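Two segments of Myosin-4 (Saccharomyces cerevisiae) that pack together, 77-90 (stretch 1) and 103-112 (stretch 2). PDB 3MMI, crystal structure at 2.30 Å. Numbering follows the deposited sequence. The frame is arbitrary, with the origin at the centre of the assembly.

Stretch 1 (77-90) FISKVLLTVESIVM
Stretch 2 (103-112) FWLSNLSRLP

How do the two stretches lie against each other? Stretch 1 is helical throughout; the amides of Val81 to Met90 each bond to the carbonyl four residues back, as in Val85 N to Val81 O at 2.8 Å. Stretch 2 arrives as a helix that includes Phe103 to Leu108, makes a type I turn from Leu108 to Leu111, closed by Leu111 N to Leu108 O at 2.9 Å, and goes on as a helix through Pro112. The axes of helices 77-90 and 103-108 run nearly antiparallel, at 157°, and approach to 10.8 Å. The CA atoms of Ile78 and Leu111 lie 10.0 Å apart, those of Leu82 and Leu108 8.5 Å, and those of Val89 and Trp104 7.2 Å, so the backbones draw closer along stretch 1. No hydrogen bond crosses the contact; apolar packing holds it, burying 402 Å² in total.

What fills the wider end? Ile78 points toward stretch 2, with chi1 at -91° and chi2 m, and brings CD1 to 4.4 Å from Leu111 CD2. One helical turn on, Leu82 starts sideways, but its mt rotamer carries its end inward: CD2 lies 3.9 Å from Leu111 CD1 and 4.1 Å from Leu108 CD2. Leu108 and Leu111, both mt and pointing toward stretch 1, thus share one methyl of Leu82. Leucine and isoleucine side chains are long enough to meet across the 10.0 Å between the CA atoms of Ile78 and Leu111 and the 8.5 Å between those of Leu82 and Leu108.

How does Val85 join the leucines to the tryptophan? Thr84, just before it, stays out of reach of stretch 2. Val85 points toward stretch 2 with chi1 t, and Val85 CG1 sits 3.9 Å from Leu108 CD1 and 3.8 Å from Trp104 CE3. A short branched residue suffices here, since both partners reach toward it. Ser87 turns its OG to its own helix, bonding Thr84 O at 3.2 Å.

What surrounds Trp104 at the closer end? Its side chain, chi1 m and chi2 114°, points toward stretch 1. The residue as a whole has 89 Å² covered by stretch 1, the largest share of any residue. Ile88, in the mt rotamer, points toward stretch 2 and places CG2 3.6 Å from Trp104 NE1 and 4.0 Å from Trp104 CE2. Val89, directed sideways with chi1 t, sets CG2 3.5 Å from Trp104 CB, a contact its compact side chain makes where the backbones are near. The broad indole therefore meets three beta-branched residues at once, each approaching the ring obliquely.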

ATOM      1  N   PHE A  77      10.777 -15.243 -21.727  1.00 39.01           N
ATOM      2  CA  PHE A  77      10.591 -16.210 -20.655  1.00 39.66           C
ATOM      3  C   PHE A  77      10.145 -15.408 -19.397  1.00 41.73           C
ATOM      4  O   PHE A  77       9.174 -15.756 -18.709  1.00 40.92           O
ATOM      5  CB  PHE A  77      11.928 -16.931 -20.390  1.00 37.52           C
ATOM      6  CG  PHE A  77      11.988 -17.630 -19.062  1.00 39.00           C
ATOM      7  CD1 PHE A  77      11.270 -18.822 -18.834  1.00 35.96           C
ATOM      8  CD2 PHE A  77      12.735 -17.088 -18.009  1.00 39.62           C
ATOM      9  CE1 PHE A  77      11.293 -19.474 -17.586  1.00 34.08           C
ATOM     10  CE2 PHE A  77      12.765 -17.715 -16.736  1.00 37.35           C
ATOM     11  CZ  PHE A  77      12.038 -18.903 -16.523  1.00 37.23           C
ATOM     12  N   ILE A  78      10.876 -14.331 -19.116  1.00 40.91           N
ATOM     13  CA  ILE A  78      10.575 -13.477 -17.971  1.00 42.44           C
ATOM     14  C   ILE A  78       9.181 -12.874 -18.110  1.00 43.21           C
ATOM     15  O   ILE A  78       8.424 -12.831 -17.143  1.00 41.11           O
ATOM     16  CB  ILE A  78      11.640 -12.335 -17.785  1.00 43.94           C
ATOM     17  CG1 ILE A  78      12.786 -12.770 -16.860  1.00 43.67           C
ATOM     18  CG2 ILE A  78      11.019 -11.198 -17.092  1.00 44.38           C
ATOM     19  CD1 ILE A  78      12.267 -13.119 -15.428  1.00 44.90           C
ATOM     20  N   SER A  79       8.816 -12.440 -19.329  1.00 45.00           N
ATOM     21  CA  SER A  79       7.421 -11.944 -19.551  1.00 45.32           C
ATOM     22  C   SER A  79       6.366 -12.938 -19.175  1.00 45.74           C
ATOM     23  O   SER A  79       5.484 -12.585 -18.368  1.00 44.46           O
ATOM     24  CB  SER A  79       7.182 -11.421 -20.971  1.00 45.66           C
ATOM     25  OG  SER A  79       8.109 -10.360 -21.216  1.00 51.61           O
ATOM     26  N   LYS A  80       6.458 -14.173 -19.702  1.00 44.96           N
ATOM     27  CA  LYS A  80       5.447 -15.176 -19.396  1.00 45.63           C
ATOM     28  C   LYS A  80       5.410 -15.427 -17.878  1.00 44.95           C
ATOM     29  O   LYS A  80       4.330 -15.477 -17.285  1.00 45.73           O
ATOM     30  CB  LYS A  80       5.649 -16.518 -20.192  1.00 47.29           C
ATOM     31  N   VAL A  81       6.572 -15.623 -17.267  1.00 42.36           N
ATOM     32  CA  VAL A  81       6.646 -15.861 -15.827  1.00 41.78           C
ATOM     33  C   VAL A  81       5.983 -14.726 -14.963  1.00 42.06           C
ATOM     34  O   VAL A  81       5.194 -14.972 -14.060  1.00 39.97           O
ATOM     35  CB  VAL A  81       8.109 -16.023 -15.379  1.00 42.53           C
ATOM     36  CG1 VAL A  81       8.237 -15.691 -13.913  1.00 37.88           C
ATOM     37  CG2 VAL A  81       8.587 -17.446 -15.646  1.00 40.56           C
ATOM     38  N   LEU A  82       6.261 -13.477 -15.299  1.00 42.89           N
ATOM     39  CA  LEU A  82       5.602 -12.352 -14.615  1.00 41.68           C
ATOM     40  C   LEU A  82       4.073 -12.342 -14.795  1.00 43.70           C
ATOM     41  O   LEU A  82       3.313 -12.207 -13.798  1.00 40.83           O
ATOM     42  CB  LEU A  82       6.242 -11.025 -15.021  1.00 39.64           C
ATOM     43  CG  LEU A  82       7.676 -10.810 -14.535  1.00 38.74           C
ATOM     44  CD1 LEU A  82       8.206  -9.520 -14.958  1.00 38.90           C
ATOM     45  CD2 LEU A  82       7.742 -10.870 -13.031  1.00 39.70           C
ATOM     46  N   LEU A  83       3.633 -12.500 -16.039  1.00 45.75           N
ATOM     47  CA  LEU A  83       2.214 -12.578 -16.351  1.00 46.89           C
ATOM     48  C   LEU A  83       1.573 -13.742 -15.606  1.00 47.17           C
ATOM     49  O   LEU A  83       0.417 -13.659 -15.189  1.00 48.72           O
ATOM     50  CB  LEU A  83       2.003 -12.736 -17.857  1.00 48.90           C
ATOM     51  CG  LEU A  83       1.065 -11.726 -18.520  1.00 50.40           C
ATOM     52  N   THR A  84       2.325 -14.826 -15.436  1.00 46.09           N
ATOM     53  CA  THR A  84       1.823 -15.959 -14.720  1.00 46.08           C
ATOM     54  C   THR A  84       1.728 -15.716 -13.231  1.00 46.70           C
ATOM     55  O   THR A  84       0.677 -15.976 -12.632  1.00 46.96           O
ATOM     56  CB  THR A  84       2.696 -17.183 -14.966  1.00 45.60           C
ATOM     57  OG1 THR A  84       2.628 -17.523 -16.368  1.00 51.00           O
ATOM     58  CG2 THR A  84       2.218 -18.375 -14.102  1.00 46.45           C
ATOM     59  N   VAL A  85       2.834 -15.266 -12.614  1.00 46.30           N
ATOM     60  CA  VAL A  85       2.811 -14.914 -11.173  1.00 43.81           C
ATOM     61  C   VAL A  85       1.718 -13.848 -10.895  1.00 42.72           C
ATOM     62  O   VAL A  85       0.980 -13.967  -9.917  1.00 40.69           O
ATOM     63  CB  VAL A  85       4.200 -14.482 -10.542  1.00 42.96           C
ATOM     64  CG1 VAL A  85       4.035 -14.217  -9.083  1.00 39.73           C
ATOM     65  CG2 VAL A  85       5.265 -15.523 -10.660  1.00 40.44           C
ATOM     66  N   GLU A  86       1.606 -12.842 -11.762  1.00 42.03           N
ATOM     67  CA  GLU A  86       0.520 -11.873 -11.627  1.00 44.18           C
ATOM     68  C   GLU A  86      -0.903 -12.496 -11.504  1.00 46.52           C
ATOM     69  O   GLU A  86      -1.674 -12.160 -10.597  1.00 44.85           O
ATOM     70  CB  GLU A  86       0.554 -10.846 -12.771  1.00 45.58           C
ATOM     71  CG  GLU A  86      -0.597  -9.777 -12.741  1.00 46.57           C
ATOM     72  CD  GLU A  86      -0.342  -8.625 -13.786  1.00 59.99           C
ATOM     73  OE1 GLU A  86      -0.878  -7.514 -13.597  1.00 58.22           O
ATOM     74  OE2 GLU A  86       0.409  -8.796 -14.803  1.00 63.77           O
ATOM     75  N   SER A  87      -1.250 -13.419 -12.399  1.00 47.67           N
ATOM     76  CA  SER A  87      -2.586 -14.017 -12.360  1.00 46.92           C
ATOM     77  C   SER A  87      -2.732 -15.017 -11.219  1.00 45.41           C
ATOM     78  O   SER A  87      -3.789 -15.078 -10.586  1.00 47.13           O
ATOM     79  CB  SER A  87      -2.966 -14.652 -13.706  1.00 48.21           C
ATOM     80  OG  SER A  87      -2.217 -15.817 -13.926  1.00 49.76           O
ATOM     81  N   ILE A  88      -1.683 -15.760 -10.901  1.00 41.56           N
ATOM     82  CA  ILE A  88      -1.742 -16.521  -9.682  1.00 41.65           C
ATOM     83  C   ILE A  88      -2.159 -15.625  -8.497  1.00 44.27           C
ATOM     84  O   ILE A  88      -3.138 -15.935  -7.832  1.00 45.50           O
ATOM     85  CB  ILE A  88      -0.427 -17.173  -9.353  1.00 40.91           C
ATOM     86  CG1 ILE A  88      -0.009 -18.094 -10.495  1.00 44.17           C
ATOM     87  CG2 ILE A  88      -0.541 -17.970  -8.085  1.00 36.18           C
ATOM     88  CD1 ILE A  88       1.232 -18.961 -10.184  1.00 38.99           C
ATOM     89  N   VAL A  89      -1.415 -14.522  -8.265  1.00 43.24           N
ATOM     90  CA  VAL A  89      -1.667 -13.605  -7.160  1.00 42.24           C
ATOM     91  C   VAL A  89      -3.071 -13.029  -7.271  1.00 42.57           C
ATOM     92  O   VAL A  89      -3.806 -13.069  -6.290  1.00 40.29           O
ATOM     93  CB  VAL A  89      -0.586 -12.456  -7.056  1.00 41.58           C
ATOM     94  CG1 VAL A  89      -0.976 -11.409  -6.018  1.00 37.76           C
ATOM     95  CG2 VAL A  89       0.806 -13.040  -6.750  1.00 39.74           C
ATOM     96  N   MET A  90      -3.433 -12.490  -8.446  1.00 42.93           N
ATOM     97  CA  MET A  90      -4.742 -11.880  -8.583  1.00 44.52           C
ATOM     98  C   MET A  90      -5.896 -12.806  -8.343  1.00 49.54           C
ATOM     99  O   MET A  90      -6.941 -12.348  -7.874  1.00 52.24           O
ATOM    100  CB  MET A  90      -4.951 -11.173  -9.947  1.00 39.29           C
ATOM    101  CG  MET A  90      -4.935  -9.618  -9.711  1.00 34.05           C
ATOM    102  SD  MET A  90      -5.254  -8.964 -11.417  1.00 36.09           S
ATOM    103  CE  MET A  90      -5.836 -10.537 -12.303  1.00 33.39           C
ATOM    104  N   PHE A 103       4.137 -14.548  -0.044  1.00 31.57           N
ATOM    105  CA  PHE A 103       5.072 -15.538  -0.606  1.00 30.02           C
ATOM    106  C   PHE A 103       5.514 -15.055  -2.001  1.00 28.33           C
ATOM    107  O   PHE A 103       6.669 -14.931  -2.250  1.00 26.08           O
ATOM    108  CB  PHE A 103       4.346 -16.885  -0.748  1.00 32.10           C
ATOM    109  CG  PHE A 103       5.144 -17.923  -1.475  1.00 35.04           C
ATOM    110  CD1 PHE A 103       6.213 -18.552  -0.833  1.00 34.19           C
ATOM    111  CD2 PHE A 103       4.827 -18.288  -2.786  1.00 36.43           C
ATOM    112  CE1 PHE A 103       6.961 -19.533  -1.504  1.00 36.66           C
ATOM    113  CE2 PHE A 103       5.560 -19.259  -3.429  1.00 39.54           C
ATOM    114  CZ  PHE A 103       6.623 -19.882  -2.798  1.00 37.25           C
ATOM    115  N   TRP A 104       4.556 -14.754  -2.878  1.00 28.35           N
ATOM    116  CA  TRP A 104       4.867 -14.396  -4.272  1.00 28.79           C
ATOM    117  C   TRP A 104       5.678 -13.071  -4.318  1.00 29.40           C
ATOM    118  O   TRP A 104       6.688 -12.954  -5.040  1.00 29.51           O
ATOM    119  CB  TRP A 104       3.581 -14.361  -5.147  1.00 27.74           C
ATOM    120  CG  TRP A 104       3.028 -15.835  -5.357  1.00 34.97           C
ATOM    121  CD1 TRP A 104       1.838 -16.369  -4.894  1.00 31.91           C
ATOM    122  CD2 TRP A 104       3.698 -16.910  -6.046  1.00 34.45           C
ATOM    123  NE1 TRP A 104       1.725 -17.684  -5.287  1.00 36.30           N
ATOM    124  CE2 TRP A 104       2.852 -18.046  -5.984  1.00 40.62           C
ATOM    125  CE3 TRP A 104       4.922 -17.018  -6.715  1.00 34.82           C
ATOM    126  CZ2 TRP A 104       3.208 -19.286  -6.574  1.00 36.09           C
ATOM    127  CZ3 TRP A 104       5.270 -18.225  -7.312  1.00 40.00           C
ATOM    128  CH2 TRP A 104       4.416 -19.349  -7.230  1.00 35.69           C
ATOM    129  N   LEU A 105       5.284 -12.108  -3.490  1.00 26.81           N
ATOM    130  CA  LEU A 105       5.881 -10.804  -3.557  1.00 25.33           C
ATOM    131  C   LEU A 105       7.258 -10.868  -2.988  1.00 26.27           C
ATOM    132  O   LEU A 105       8.173 -10.258  -3.507  1.00 24.34           O
ATOM    133  CB  LEU A 105       5.077  -9.737  -2.856  1.00 23.98           C
ATOM    134  CG  LEU A 105       3.869  -9.282  -3.709  1.00 26.59           C
ATOM    135  CD1 LEU A 105       2.772  -8.638  -2.936  1.00 23.62           C
ATOM    136  CD2 LEU A 105       4.282  -8.438  -4.927  1.00 28.01           C
ATOM    137  N   SER A 106       7.427 -11.654  -1.952  1.00 25.11           N
ATOM    138  CA  SER A 106       8.753 -11.854  -1.444  1.00 26.17           C
ATOM    139  C   SER A 106       9.714 -12.458  -2.459  1.00 26.16           C
ATOM    140  O   SER A 106      10.860 -12.044  -2.509  1.00 24.81           O
ATOM    141  CB  SER A 106       8.712 -12.759  -0.221  1.00 30.59           C
ATOM    142  OG  SER A 106      10.037 -12.751   0.281  1.00 25.82           O
ATOM    143  N   ASN A 107       9.215 -13.395  -3.302  1.00 28.18           N
ATOM    144  CA  ASN A 107      10.002 -14.008  -4.392  1.00 28.04           C
ATOM    145  C   ASN A 107      10.306 -12.962  -5.502  1.00 26.40           C
ATOM    146  O   ASN A 107      11.431 -12.812  -5.906  1.00 24.49           O
ATOM    147  CB  ASN A 107       9.292 -15.284  -4.928  1.00 27.12           C
ATOM    148  CG  ASN A 107       9.684 -16.577  -4.107  1.00 30.46           C
ATOM    149  OD1 ASN A 107      10.733 -17.179  -4.357  1.00 28.51           O
ATOM    150  ND2 ASN A 107       8.842 -16.962  -3.131  1.00 25.68           N
ATOM    151  N   LEU A 108       9.273 -12.266  -5.976  1.00 26.45           N
ATOM    152  CA  LEU A 108       9.454 -11.304  -7.098  1.00 26.89           C
ATOM    153  C   LEU A 108      10.337 -10.150  -6.684  1.00 25.75           C
ATOM    154  O   LEU A 108      11.070  -9.568  -7.519  1.00 23.83           O
ATOM    155  CB  LEU A 108       8.139 -10.720  -7.574  1.00 26.16           C
ATOM    156  CG  LEU A 108       7.192 -11.705  -8.231  1.00 34.00           C
ATOM    157  CD1 LEU A 108       6.035 -10.900  -8.777  1.00 35.11           C
ATOM    158  CD2 LEU A 108       7.859 -12.605  -9.275  1.00 34.17           C
ATOM    159  N   SER A 109      10.305  -9.876  -5.379  1.00 23.75           N
ATOM    160  CA  SER A 109      10.960  -8.708  -4.855  1.00 27.42           C
ATOM    161  C   SER A 109      12.451  -8.808  -4.995  1.00 26.62           C
ATOM    162  O   SER A 109      13.154  -7.812  -4.869  1.00 29.40           O
ATOM    163  CB  SER A 109      10.583  -8.378  -3.395  1.00 25.88           C
ATOM    164  OG  SER A 109      11.413  -9.137  -2.507  1.00 24.84           O
ATOM    165  N   ARG A 110      12.923  -9.973  -5.350  1.00 28.26           N
ATOM    166  CA  ARG A 110      14.364 -10.206  -5.481  1.00 28.32           C
ATOM    167  C   ARG A 110      14.819 -10.090  -6.945  1.00 27.36           C
ATOM    168  O   ARG A 110      15.991 -10.119  -7.199  1.00 28.95           O
ATOM    169  CB  ARG A 110      14.722 -11.628  -4.913  1.00 31.86           C
ATOM    170  CG  ARG A 110      14.715 -11.703  -3.360  1.00 36.32           C
ATOM    171  CD  ARG A 110      14.318 -13.004  -2.722  1.00 42.57           C
ATOM    172  NE  ARG A 110      13.796 -12.788  -1.325  1.00 51.68           N
ATOM    173  CZ  ARG A 110      14.615 -12.712  -0.301  1.00 53.31           C
ATOM    174  NH1 ARG A 110      15.901 -12.760  -0.520  1.00 60.47           N
ATOM    175  NH2 ARG A 110      14.190 -12.593   0.907  1.00 54.78           N
ATOM    176  N   LEU A 111      13.897 -10.072  -7.896  1.00 26.91           N
ATOM    177  CA  LEU A 111      14.255  -9.975  -9.359  1.00 29.40           C
ATOM    178  C   LEU A 111      15.075  -8.712  -9.707  1.00 29.09           C
ATOM    179  O   LEU A 111      16.093  -8.794 -10.340  1.00 32.81           O
ATOM    180  CB  LEU A 111      13.007 -10.043 -10.238  1.00 27.97           C
ATOM    181  CG  LEU A 111      12.447 -11.374 -10.602  1.00 26.72           C
ATOM    182  CD1 LEU A 111      11.271 -11.209 -11.472  1.00 30.45           C
ATOM    183  CD2 LEU A 111      13.558 -12.099 -11.379  1.00 35.66           C
ATOM    184  N   PRO A 112      14.670  -7.531  -9.226  1.00 31.00           N
ATOM    185  CA  PRO A 112      15.461  -6.313  -9.437  1.00 30.58           C
ATOM    186  C   PRO A 112      16.898  -6.342  -8.924  1.00 31.67           C
ATOM    187  O   PRO A 112      17.821  -5.931  -9.654  1.00 33.14           O
ATOM    188  CB  PRO A 112      14.651  -5.261  -8.670  1.00 30.51           C
ATOM    189  CG  PRO A 112      13.315  -5.690  -8.775  1.00 30.51           C
ATOM    190  CD  PRO A 112      13.407  -7.188  -8.553  1.00 30.29           C
TER